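Side-chain contacts in maleate cis-trans isomerase (Pseudomonas putida, PDB 4FQ5), which probably catalyses the cis-trans isomerisation of maleate to fumarate, working as a homodimer of the maleate isomerase family: residues S188-L191 with A192-A195; V169-I172 with R173-I177; L122-V125 with T126-N129; P202-I205 with A206-T210; A247-W250 with A251-A255. The protein carries 1 engineered substitution. One frame throughout, in Å; residues are numbered along the deposited sequence.

In the fold
All five contacts are local, each within one helix or at one of its ends, and none touches another. Interaction 1 meets the ligand directly: Asn190 belongs to the maleate pocket. Interaction 5 is nearest to it among the others, with the Thr248 side chain about 8 Å from maleate; the Ile172 side chain of interaction 2 is about 11 Å away and Leu122 of interaction 3 about 13 Å. Interaction 4 lies away from the site. Interactions 3 and 4 stand on opposite sides of the chain's centre, their centres 42 Å apart, whereas interactions 3 and 5 approach to about 8 Å between nearest atoms.

Interaction 1: residues S188-L191 with A192-A195. With MAE (maleic acid), chain C.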
loop_
_atom_site.group_PDB
_atom_site.type_symbol
_atom_site.label_atom_id
_atom_site.label_comp_id
_atom_site.label_asym_id
_atom_site.label_seq_id
_atom_site.Cartn_x
_atom_site.Cartn_y
_atom_site.Cartn_z
ATOM N N SER A 188 19.221 28.248 8.408
ATOM C CA SER A 188 18.015 29.043 8.679
ATOM C C SER A 188 17.040 29.086 7.501
ATOM O O SER A 188 15.838 29.302 7.694
ATOM C CB SER A 188 18.381 30.460 9.143
ATOM O OG SER A 188 19.105 31.145 8.140
ATOM N N ASP A 189 17.557 28.899 6.287
ATOM C CA ASP A 189 16.710 28.757 5.108
ATOM C C ASP A 189 15.950 27.437 5.222
ATOM O O ASP A 189 16.552 26.366 5.184
ATOM C CB ASP A 189 17.546 28.792 3.826
ATOM C CG ASP A 189 16.693 28.809 2.571
ATOM O OD1 ASP A 189 16.823 29.767 1.786
ATOM O OD2 ASP A 189 15.883 27.875 2.362
ATOM N N ASN A 190 14.632 27.522 5.369
ATOM C CA ASN A 190 13.832 26.342 5.685
ATOM C C ASN A 190 13.777 25.324 4.546
ATOM O O ASN A 190 13.706 24.124 4.791
ATOM C CB ASN A 190 12.426 26.718 6.170
ATOM C CG ASN A 190 11.849 25.687 7.134
ATOM O OD1 ASN A 190 12.591 25.032 7.873
ATOM N ND2 ASN A 190 10.522 25.540 7.133
ATOM N N LEU A 191 13.834 25.807 3.309
ATOM C CA LEU A 191 13.973 24.916 2.157
ATOM C C LEU A 191 15.344 24.227 2.113
ATOM O O LEU A 191 15.447 23.071 1.693
ATOM C CB LEU A 191 13.676 25.652 0.847
ATOM C CG LEU A 191 12.187 25.929 0.611
ATOM C CD1 LEU A 191 12.001 26.938 -0.510
ATOM C CD2 LEU A 191 11.412 24.650 0.332
ATOM N N ALA A 192 16.390 24.917 2.565
ATOM C CA ALA A 192 17.702 24.278 2.702
ATOM C C ALA A 192 17.695 23.217 3.809
ATOM O O ALA A 192 18.365 22.190 3.688
ATOM C CB ALA A 192 18.793 25.307 2.929
ATOM N N VAL A 193 16.920 23.450 4.873
ATOM C CA VAL A 193 16.773 22.455 5.948
ATOM C C VAL A 193 16.176 21.154 5.389
ATOM O O VAL A 193 16.641 20.055 5.722
ATOM C CB VAL A 193 15.918 22.979 7.127
ATOM C CG1 VAL A 193 15.632 21.874 8.139
ATOM C CG2 VAL A 193 16.596 24.159 7.817
ATOM N N ALA A 194 15.164 21.284 4.532
ATOM C CA ALA A 194 14.552 20.130 3.863
ATOM C C ALA A 194 15.533 19.373 2.967
ATOM O O ALA A 194 15.374 18.174 2.745
ATOM C CB ALA A 194 13.331 20.559 3.063
ATOM N N ALA A 195 16.547 20.076 2.465
ATOM C CA ALA A 195 17.514 19.492 1.535
ATOM C C ALA A 195 18.647 18.738 2.239
ATOM O O ALA A 195 19.440 18.067 1.578
ATOM C CB ALA A 195 18.072 20.554 0.593
HETATM C C1 MAE C . 10.047 23.568 10.664
HETATM O O1 MAE C . 9.646 23.616 9.491
HETATM O O2 MAE C . 10.912 22.774 11.064
HETATM C C2 MAE C . 9.479 24.530 11.620
HETATM C C3 MAE C . 9.563 24.424 12.934
HETATM C C4 MAE C . 10.219 23.310 13.657
HETATM O O3 MAE C . 11.240 23.555 14.292
HETATM O O4 MAE C . 9.736 22.172 13.664
#
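Asp189 caps the start of helix 190-194 by bonding to Ala192, a local contact beside the maleate pocket, and the first residue of the helix, Asn190, reaches the ligand. The capping evidence is the bond from Ala192 N to Asp189 OD2, 3.0 Å long. The donor stands 35° above the carboxylate plane. With CG anti to its own backbone N (chi1 -173°), the Asp189 carboxylate reaches forward to the first turn, and its CB packs 3.8 Å from Ala192 CB. Such an N-cap supplies an acceptor to an amide that has no preceding turn to bond to, and the negative charge would be expected to interact well with the helix N-terminus.

The backbone then closes the turn through Val193 N to Asp189 O at 3.0 Å and Ala194 N to Asn190 O at 3.2 Å. The side chains of Asn190 and Val193 pass at an angle, the amide OD1 of Asn190 lying 4.0 Å from CB of Val193. From there the other branch of the amide faces the ligand: Asn190 ND2 donates to MAE O1 over 3.2 Å in a nearly straight bond of 163°. Asn190 ND2 is also hydrogen-bonded to Ser37 OG, and Asn190 O accepts from Gln223 NE2, another residue of the pocket. Tyr160, Asn38 and the backbone amides of Val222 and Gln223 also hydrogen-bond maleate. Leu191 packs against Asp93 of the second subunit.

Interaction 2: residues V169-I172 with R173-I177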
loop_
_atom_site.group_PDB
_atom_site.type_symbol
_atom_site.label_atom_id
_atom_site.label_comp_id
_atom_site.label_asym_id
_atom_site.label_seq_id
_atom_site.Cartn_x
_atom_site.Cartn_y
_atom_site.Cartn_z
ATOM N N VAL A 169 16.878 23.666 23.935
ATOM C CA VAL A 169 17.546 22.912 24.998
ATOM C C VAL A 169 17.121 23.421 26.381
ATOM O O VAL A 169 16.799 22.624 27.263
ATOM C CB VAL A 169 19.081 22.933 24.817
ATOM C CG1 VAL A 169 19.793 22.463 26.078
ATOM C CG2 VAL A 169 19.477 22.068 23.627
ATOM N N ASP A 170 17.078 24.744 26.549
ATOM C CA ASP A 170 16.624 25.341 27.810
ATOM C C ASP A 170 15.150 25.044 28.112
ATOM O O ASP A 170 14.784 24.840 29.271
ATOM C CB ASP A 170 16.889 26.849 27.833
ATOM C CG ASP A 170 18.368 27.186 27.990
ATOM O OD1 ASP A 170 19.205 26.261 28.161
ATOM O OD2 ASP A 170 18.702 28.392 27.942
ATOM N N TYR A 171 14.319 25.002 27.067
ATOM C CA TYR A 171 12.903 24.641 27.214
ATOM C C TYR A 171 12.761 23.205 27.730
ATOM O O TYR A 171 11.975 22.931 28.652
ATOM C CB TYR A 171 12.165 24.812 25.875
ATOM C CG TYR A 171 10.650 24.881 25.977
ATOM C CD1 TYR A 171 9.984 26.104 25.880
ATOM C CD2 TYR A 171 9.886 23.724 26.150
ATOM C CE1 TYR A 171 8.601 26.174 25.962
ATOM C CE2 TYR A 171 8.504 23.780 26.238
ATOM C CZ TYR A 171 7.867 25.005 26.142
ATOM O OH TYR A 171 6.500 25.059 26.232
ATOM N N ILE A 172 13.532 22.296 27.137
ATOM C CA ILE A 172 13.513 20.884 27.517
ATOM C C ILE A 172 14.007 20.701 28.957
ATOM O O ILE A 172 13.392 19.982 29.753
ATOM C CB ILE A 172 14.344 20.030 26.529
ATOM C CG1 ILE A 172 13.704 20.060 25.130
ATOM C CG2 ILE A 172 14.454 18.596 27.020
ATOM C CD1 ILE A 172 14.644 19.685 24.005
ATOM N N ARG A 173 15.109 21.371 29.286
ATOM C CA ARG A 173 15.642 21.368 30.645
ATOM C C ARG A 173 14.616 21.900 31.645
ATOM O O ARG A 173 14.442 21.326 32.719
ATOM C CB ARG A 173 16.952 22.164 30.714
ATOM C CG ARG A 173 18.124 21.472 30.033
ATOM C CD ARG A 173 19.397 22.309 30.087
ATOM N NE ARG A 173 20.559 21.530 29.647
ATOM C CZ ARG A 173 21.634 22.041 29.047
ATOM N NH1 ARG A 173 21.717 23.341 28.802
ATOM N NH2 ARG A 173 22.629 21.247 28.679
ATOM N N HIS A 174 13.921 22.977 31.273
ATOM C CA HIS A 174 12.877 23.563 32.118
ATOM C C HIS A 174 11.757 22.592 32.371
ATOM O O HIS A 174 11.136 22.602 33.444
ATOM C CB HIS A 174 12.330 24.846 31.494
ATOM C CG HIS A 174 11.352 25.584 32.378
ATOM N ND1 HIS A 174 10.017 25.518 32.197
ATOM C CD2 HIS A 174 11.559 26.401 33.488
ATOM C CE1 HIS A 174 9.401 26.265 33.137
ATOM N NE2 HIS A 174 10.345 26.806 33.923
ATOM N N GLU A 175 11.485 21.736 31.387
ATOM C CA GLU A 175 10.442 20.721 31.536
ATOM C C GLU A 175 10.919 19.519 32.357
ATOM O O GLU A 175 10.196 18.543 32.515
ATOM C CB GLU A 175 9.900 20.287 30.167
ATOM C CG GLU A 175 9.040 21.346 29.487
ATOM C CD GLU A 175 7.749 21.642 30.235
ATOM O OE1 GLU A 175 7.178 20.718 30.848
ATOM O OE2 GLU A 175 7.285 22.800 30.200
ATOM N N GLY A 176 12.137 19.605 32.885
ATOM C CA GLY A 176 12.653 18.589 33.798
ATOM C C GLY A 176 13.362 17.443 33.108
ATOM O O GLY A 176 13.513 16.376 33.683
ATOM N N ILE A 177 13.788 17.668 31.871
ATOM C CA ILE A 177 14.505 16.653 31.100
ATOM C C ILE A 177 15.915 17.159 30.851
ATOM O O ILE A 177 16.113 18.187 30.203
ATOM C CB ILE A 177 13.808 16.356 29.751
ATOM C CG1 ILE A 177 12.384 15.842 29.978
ATOM C CG2 ILE A 177 14.619 15.361 28.925
ATOM C CD1 ILE A 177 11.433 16.124 28.827
#
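Val169 and Arg173, one turn apart near the end of helix 162-174, are joined by a backbone bond and by their side chains. The apolar part comes first: the two side chains run side by side, and Val169 CG1 sits over one face of the guanidinium, 3.4 Å from Arg173 NH1 and displaced toward the rim. The Arg173 chain is extended from CG to NE, which brings the flat group alongside Val169 CG1. Further along, Ile172 CG2 packs 3.6 Å from Ile177 CB, beyond the helix end. Tyr171 and Glu175 also lie alongside each other, Glu175 CG approaching the ring obliquely at 4.1 Å from Tyr171 CE2.

Among the charged groups, Asp170 OD1 approaches the edge of the guanidinium in a long salt bridge of 3.9 Å to Arg173 NH1. Arg173 and Glu175 have polar partners outside: Arg173 NH2 bonds to Val179 O, and Glu175 OE1 forms a salt bridge with Arg147 NH2.

The backbone bonds finish the helix as a Schellman motif. Ile177 N reaches back to Ile172 O at 3.2 Å and Gly176 N to Arg173 O at 2.9 Å, with Gly176 at a positive phi of 89°. The chain thereby turns into strand 178-184 of a beta-alpha-beta unit. Chemically, the long Asp170 pair probably adds little orientation, and the apolar cover of Val169 with the bond to Val179 would do more to fix the guanidinium.

Interaction 3: residues L122-V125 with T126-N129; sequences LRNV and TENN
The last turns of helix 114-128 hold this contact, where the Thr126 hydroxyl bonds back to the carbonyl of Arg123 three residues earlier. Thr126 OG1 donates to Arg123 O at 2.8 Å. The torsion explains the reach: at chi1 66° OG1 lies between the backbone N and the carbonyl carbon, a position that directs it at the preceding turn. The same rotation leaves the methyl CG2 3.4 Å from Leu122 O.

Arg123 O is gripped twice, since Glu127 N also donates to it at 2.9 Å. The two donors differ in approach: the C=O...donor angle is 121° for the hydroxyl and 158° for the amide, which therefore lies closer to the line of the carbonyl. Thr126 OG1 has a second partner in Thr133 N, linking the helix to the loop that follows it.

The backbone ladder continues with Thr126 N to Leu122 O at 3.0 Å and Asn128 N to Asn124 O at 2.9 Å, and ends in a weak bond from Asn129 N to Val125 O. On the outer face the side chains of Asn124 and Glu127 run alongside each other in the same direction, Asn124 OD1 and Glu127 OE1 being 4.0 Å apart; this is proximity between two oxygens, with their flat ends inclined to each other.

At the end of the segment, Asn129 packs on Lys70 of the second subunit. The inner face looks toward the sheet and one helix: Leu122 and Val125 pack on helix 84-92, and Leu122 and Thr126 on strands 98-101 and 135-137.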
loop_
_atom_site.group_PDB
_atom_site.type_symbol
_atom_site.label_atom_id
_atom_site.label_comp_id
_atom_site.label_asym_id
_atom_site.label_seq_id
_atom_site.Cartn_x
_atom_site.Cartn_y
_atom_site.Cartn_z
ATOM N N LEU A 122 -5.778 26.902 20.984
ATOM C CA LEU A 122 -6.231 26.260 19.749
ATOM C C LEU A 122 -7.458 25.386 19.985
ATOM O O LEU A 122 -8.378 25.401 19.182
ATOM C CB LEU A 122 -5.107 25.446 19.093
ATOM C CG LEU A 122 -3.862 26.203 18.613
ATOM C CD1 LEU A 122 -2.787 25.217 18.185
ATOM C CD2 LEU A 122 -4.172 27.189 17.497
ATOM N N ARG A 123 -7.477 24.641 21.089
ATOM C CA ARG A 123 -8.656 23.841 21.439
ATOM C C ARG A 123 -9.899 24.726 21.584
ATOM O O ARG A 123 -10.970 24.383 21.074
ATOM C CB ARG A 123 -8.426 22.992 22.704
ATOM C CG ARG A 123 -9.705 22.366 23.244
ATOM C CD ARG A 123 -9.515 20.991 23.858
ATOM N NE ARG A 123 -10.815 20.410 24.209
ATOM C CZ ARG A 123 -11.377 19.351 23.620
ATOM N NH1 ARG A 123 -10.758 18.701 22.639
ATOM N NH2 ARG A 123 -12.562 18.925 24.033
ATOM N N ASN A 124 -9.741 25.863 22.266
ATOM C CA ASN A 124 -10.827 26.833 22.444
ATOM C C ASN A 124 -11.341 27.363 21.110
ATOM O O ASN A 124 -12.549 27.441 20.893
ATOM C CB ASN A 124 -10.380 28.012 23.318
ATOM C CG ASN A 124 -10.234 27.646 24.782
ATOM O OD1 ASN A 124 -10.804 26.660 25.257
ATOM N ND2 ASN A 124 -9.479 28.460 25.516
ATOM N N VAL A 125 -10.412 27.725 20.227
ATOM C CA VAL A 125 -10.747 28.172 18.877
ATOM C C VAL A 125 -11.604 27.124 18.150
ATOM O O VAL A 125 -12.610 27.474 17.528
ATOM C CB VAL A 125 -9.480 28.522 18.060
ATOM C CG1 VAL A 125 -9.815 28.780 16.598
ATOM C CG2 VAL A 125 -8.766 29.727 18.661
ATOM N N THR A 126 -11.225 25.845 18.245
ATOM C CA THR A 126 -11.980 24.785 17.559
ATOM C C THR A 126 -13.342 24.569 18.207
ATOM O O THR A 126 -14.339 24.346 17.510
ATOM C CB THR A 126 -11.226 23.435 17.462
ATOM O OG1 THR A 126 -11.039 22.863 18.767
ATOM C CG2 THR A 126 -9.887 23.608 16.763
ATOM N N GLU A 127 -13.367 24.634 19.538
ATOM C CA GLU A 127 -14.599 24.474 20.301
ATOM C C GLU A 127 -15.620 25.557 19.931
ATOM O O GLU A 127 -16.797 25.254 19.716
ATOM C CB GLU A 127 -14.303 24.482 21.798
ATOM C CG GLU A 127 -15.523 24.270 22.679
ATOM C CD GLU A 127 -15.185 24.224 24.160
ATOM O OE1 GLU A 127 -13.996 24.374 24.523
ATOM O OE2 GLU A 127 -16.122 24.034 24.967
ATOM N N ASN A 128 -15.161 26.804 19.826
ATOM C CA ASN A 128 -16.043 27.909 19.436
ATOM C C ASN A 128 -16.389 27.916 17.950
ATOM O O ASN A 128 -17.274 28.657 17.514
ATOM C CB ASN A 128 -15.468 29.256 19.882
ATOM C CG ASN A 128 -15.330 29.355 21.394
ATOM O OD1 ASN A 128 -16.186 28.870 22.142
ATOM N ND2 ASN A 128 -14.251 29.982 21.852
ATOM N N ASN A 129 -15.684 27.087 17.178
ATOM C CA ASN A 129 -16.023 26.836 15.778
ATOM C C ASN A 129 -16.868 25.561 15.646
ATOM O O ASN A 129 -17.024 25.001 14.553
ATOM C CB ASN A 129 -14.749 26.771 14.920
ATOM C CG ASN A 129 -15.039 26.785 13.423
ATOM O OD1 ASN A 129 -14.295 26.197 12.635
ATOM N ND2 ASN A 129 -16.113 27.455 13.026
#

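Interaction 4: residues P202-I205 with A206-T210; sequences PGII and ASMRT
A chi1 of 59° sets the Ser207 hydroxyl between its backbone N and carbonyl carbon, facing the carbonyls of Gly203 and Ile204 at the C-terminal end of helix 201-206. Ser207 is the first residue to leave helical angles, and its OG lies 2.8 Å from Ile204 O and 3.2 Å from Gly203 O. The backbone adds Ala206 N to Pro202 O at 2.9 Å and Ser207 N to Gly203 O at 3.2 Å, the last regular helical bonds before the chain turns away.

Beyond the turn, Met208 turns back toward the helix, its CG 3.4 Å from Ile204 O. With CG anti to the carbonyl carbon (chi1 -67°) and the chain extended at chi2 (171°), its SD comes 4.5 Å from Ile204 CG2, a loose apolar touch. Ile205 and Thr210 meet at about a right angle through their CG2 methyls. Around them, Ile205 packs on helix 230-237 and Met208 on strands 153-158 and 178-184.

Ile205 O takes two donors: Met208 N, which comes from well above the carbonyl plane, and a water that donates at 2.9 Å and lies 2.7 Å from Thr210 OG1.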
loop_
_atom_site.group_PDB
_atom_site.type_symbol
_atom_site.label_atom_id
_atom_site.label_comp_id
_atom_site.label_asym_id
_atom_site.label_seq_id
_atom_site.Cartn_x
_atom_site.Cartn_y
_atom_site.Cartn_z
ATOM N N PRO A 202 23.420 9.685 10.923
ATOM C CA PRO A 202 24.123 8.680 11.719
ATOM C C PRO A 202 25.559 9.084 12.100
ATOM O O PRO A 202 25.986 8.815 13.218
ATOM C CB PRO A 202 24.119 7.451 10.806
ATOM C CG PRO A 202 22.875 7.609 9.999
ATOM C CD PRO A 202 22.815 9.087 9.715
ATOM N N GLY A 203 26.278 9.737 11.192
ATOM C CA GLY A 203 27.651 10.170 11.455
ATOM C C GLY A 203 27.724 11.333 12.431
ATOM O O GLY A 203 28.651 11.419 13.235
ATOM N N ILE A 204 26.749 12.237 12.348
ATOM C CA ILE A 204 26.626 13.339 13.306
ATOM C C ILE A 204 26.397 12.782 14.710
ATOM O O ILE A 204 27.085 13.161 15.663
ATOM C CB ILE A 204 25.502 14.322 12.888
ATOM C CG1 ILE A 204 25.960 15.151 11.685
ATOM C CG2 ILE A 204 25.104 15.225 14.050
ATOM C CD1 ILE A 204 24.845 15.812 10.896
ATOM N N ILE A 205 25.450 11.855 14.826
ATOM C CA ILE A 205 25.124 11.241 16.112
ATOM C C ILE A 205 26.291 10.401 16.662
ATOM O O ILE A 205 26.533 10.383 17.875
ATOM C CB ILE A 205 23.793 10.453 16.032
ATOM C CG1 ILE A 205 22.625 11.447 15.923
ATOM C CG2 ILE A 205 23.610 9.542 17.240
ATOM C CD1 ILE A 205 21.289 10.831 15.576
ATOM N N ALA A 206 27.020 9.737 15.764
ATOM C CA ALA A 206 28.225 8.984 16.129
ATOM C C ALA A 206 29.303 9.875 16.759
ATOM O O ALA A 206 30.046 9.431 17.631
ATOM C CB ALA A 206 28.787 8.259 14.913
ATOM N N SER A 207 29.383 11.128 16.311
ATOM C CA SER A 207 30.361 12.078 16.838
ATOM C C SER A 207 29.815 12.898 18.016
ATOM O O SER A 207 30.345 13.959 18.350
ATOM C CB SER A 207 30.880 12.984 15.720
ATOM O OG SER A 207 29.821 13.696 15.110
ATOM N N MET A 208 28.750 12.393 18.633
ATOM C CA MET A 208 28.210 12.938 19.871
ATOM C C MET A 208 28.317 11.866 20.938
ATOM O O MET A 208 28.322 10.675 20.627
ATOM C CB MET A 208 26.733 13.310 19.709
ATOM C CG MET A 208 26.448 14.457 18.758
ATOM S SD MET A 208 24.678 14.647 18.442
ATOM C CE MET A 208 24.063 15.022 20.084
ATOM N N ARG A 209 28.394 12.280 22.197
ATOM C CA ARG A 209 28.366 11.325 23.294
ATOM C C ARG A 209 26.926 10.871 23.517
ATOM O O ARG A 209 26.037 11.698 23.743
ATOM C CB ARG A 209 28.945 11.947 24.561
ATOM C CG ARG A 209 29.098 10.964 25.705
ATOM C CD ARG A 209 29.663 11.651 26.930
ATOM N NE ARG A 209 29.570 10.798 28.110
ATOM C CZ ARG A 209 29.933 11.167 29.335
ATOM N NH1 ARG A 209 30.420 12.381 29.553
ATOM N NH2 ARG A 209 29.808 10.316 30.346
ATOM N N THR A 210 26.691 9.565 23.432
ATOM C CA THR A 210 25.338 9.021 23.591
ATOM C C THR A 210 25.258 7.886 24.616
ATOM O O THR A 210 24.177 7.353 24.869
ATOM C CB THR A 210 24.734 8.551 22.247
ATOM O OG1 THR A 210 25.588 7.574 21.646
ATOM C CG2 THR A 210 24.551 9.718 21.285
HETATM O O HOH W 1 27.209 8.062 19.555
#

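Interaction 5: residues A247-W250 with A251-A255; sequences ATTW and AMLTA
Thr254 lays its CG2 methyl over one face of the Trp250 indole, one turn away on helix 244-255, and the two side chains cross at a slant. The CH-pi evidence is direct: CG2 of Thr254 is 3.8 Å from the centroid of the Trp250 five-membered ring and only 20° off its normal. Among the ring atoms Trp250 CE2 is nearest to that methyl, at 3.6 Å. Both torsions matter: Trp250 extends with CG anti to the backbone N (chi1 173°), while Thr254 at chi1 60° turns its hydroxyl back into the helix and its methyl to the ring. Thr254 OG1 then donates to Ala251 O at 2.8 Å, an oxygen that also accepts from Ala255 N on the same face of its plane.

The six-membered ring of the indole flanks Ala251, its CE3 lying 4.0 Å from Ala251 CB. Two further pairs run alongside in the same direction. Thr248 CG2 lies 4.1 Å from Met252 CE, and Thr249 OG1 lies as far from Leu253 CD2; that hydroxyl is buried and has no polar partner in the model.

The indole is anchored by Trp250 NE1 to Tyr273 O, and Thr248 OG1 bonds to Ala244 O and Ser138 OG. Trp250 and Ala251 pack on helix 138-149, Thr249 and Leu253 on helix 41-52, and Ala251 also on strand 135-137, so helix 244-255 packs on both helices and the strand.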
loop_
_atom_site.group_PDB
_atom_site.type_symbol
_atom_site.label_atom_id
_atom_site.label_comp_id
_atom_site.label_asym_id
_atom_site.label_seq_id
_atom_site.Cartn_x
_atom_site.Cartn_y
_atom_site.Cartn_z
ATOM N N ALA A 247 7.285 11.843 17.514
ATOM C CA ALA A 247 6.594 12.165 18.769
ATOM C C ALA A 247 5.172 12.671 18.519
ATOM O O ALA A 247 4.238 12.288 19.231
ATOM C CB ALA A 247 7.394 13.187 19.570
ATOM N N THR A 248 5.025 13.517 17.499
ATOM C CA THR A 248 3.727 14.075 17.095
ATOM C C THR A 248 2.748 12.972 16.680
ATOM O O THR A 248 1.582 12.992 17.084
ATOM C CB THR A 248 3.887 15.096 15.943
ATOM O OG1 THR A 248 4.709 16.186 16.375
ATOM C CG2 THR A 248 2.538 15.654 15.489
ATOM N N THR A 249 3.211 12.004 15.888
ATOM C CA THR A 249 2.291 10.941 15.459
ATOM C C THR A 249 1.937 10.032 16.627
ATOM O O THR A 249 0.793 9.602 16.753
ATOM C CB THR A 249 2.718 10.146 14.185
ATOM O OG1 THR A 249 3.014 8.783 14.504
ATOM C CG2 THR A 249 3.851 10.782 13.436
ATOM N N TRP A 250 2.909 9.775 17.497
ATOM C CA TRP A 250 2.644 9.074 18.741
ATOM C C TRP A 250 1.571 9.782 19.537
ATOM O O TRP A 250 0.602 9.151 19.982
ATOM C CB TRP A 250 3.924 8.904 19.557
ATOM C CG TRP A 250 3.651 8.322 20.916
ATOM C CD1 TRP A 250 3.498 6.978 21.256
ATOM C CD2 TRP A 250 3.448 9.060 22.172
ATOM N NE1 TRP A 250 3.226 6.844 22.598
ATOM C CE2 TRP A 250 3.183 8.050 23.203
ATOM C CE3 TRP A 250 3.465 10.405 22.531
ATOM C CZ2 TRP A 250 2.949 8.396 24.528
ATOM C CZ3 TRP A 250 3.222 10.740 23.870
ATOM C CH2 TRP A 250 2.973 9.754 24.843
ATOM N N ALA A 251 1.711 11.099 19.691
ATOM C CA ALA A 251 0.745 11.883 20.469
ATOM C C ALA A 251 -0.643 11.953 19.826
ATOM O O ALA A 251 -1.651 11.871 20.522
ATOM C CB ALA A 251 1.287 13.279 20.760
ATOM N N MET A 252 -0.692 12.082 18.503
ATOM C CA MET A 252 -1.962 12.055 17.775
ATOM C C MET A 252 -2.689 10.720 17.966
ATOM O O MET A 252 -3.882 10.694 18.283
ATOM C CB MET A 252 -1.739 12.313 16.285
ATOM C CG MET A 252 -1.490 13.760 15.908
ATOM S SD MET A 252 -1.034 13.881 14.167
ATOM C CE MET A 252 -1.265 15.629 13.908
ATOM N N LEU A 253 -1.962 9.620 17.770
ATOM C CA LEU A 253 -2.516 8.281 17.977
ATOM C C LEU A 253 -3.039 8.096 19.408
ATOM O O LEU A 253 -4.162 7.618 19.608
ATOM C CB LEU A 253 -1.469 7.215 17.650
ATOM C CG LEU A 253 -1.434 6.426 16.328
ATOM C CD1 LEU A 253 -2.371 6.904 15.223
ATOM C CD2 LEU A 253 0.006 6.307 15.840
ATOM N N THR A 254 -2.238 8.492 20.397
ATOM C CA THR A 254 -2.646 8.346 21.798
ATOM C C THR A 254 -3.879 9.205 22.116
ATOM O O THR A 254 -4.756 8.783 22.877
ATOM C CB THR A 254 -1.511 8.673 22.791
ATOM O OG1 THR A 254 -1.087 10.026 22.611
ATOM C CG2 THR A 254 -0.325 7.751 22.586
ATOM N N ALA A 255 -3.953 10.393 21.513
ATOM C CA ALA A 255 -5.085 11.293 21.745
ATOM C C ALA A 255 -6.373 10.713 21.168
ATOM O O ALA A 255 -7.463 11.064 21.605
ATOM C CB ALA A 255 -4.805 12.672 21.157
#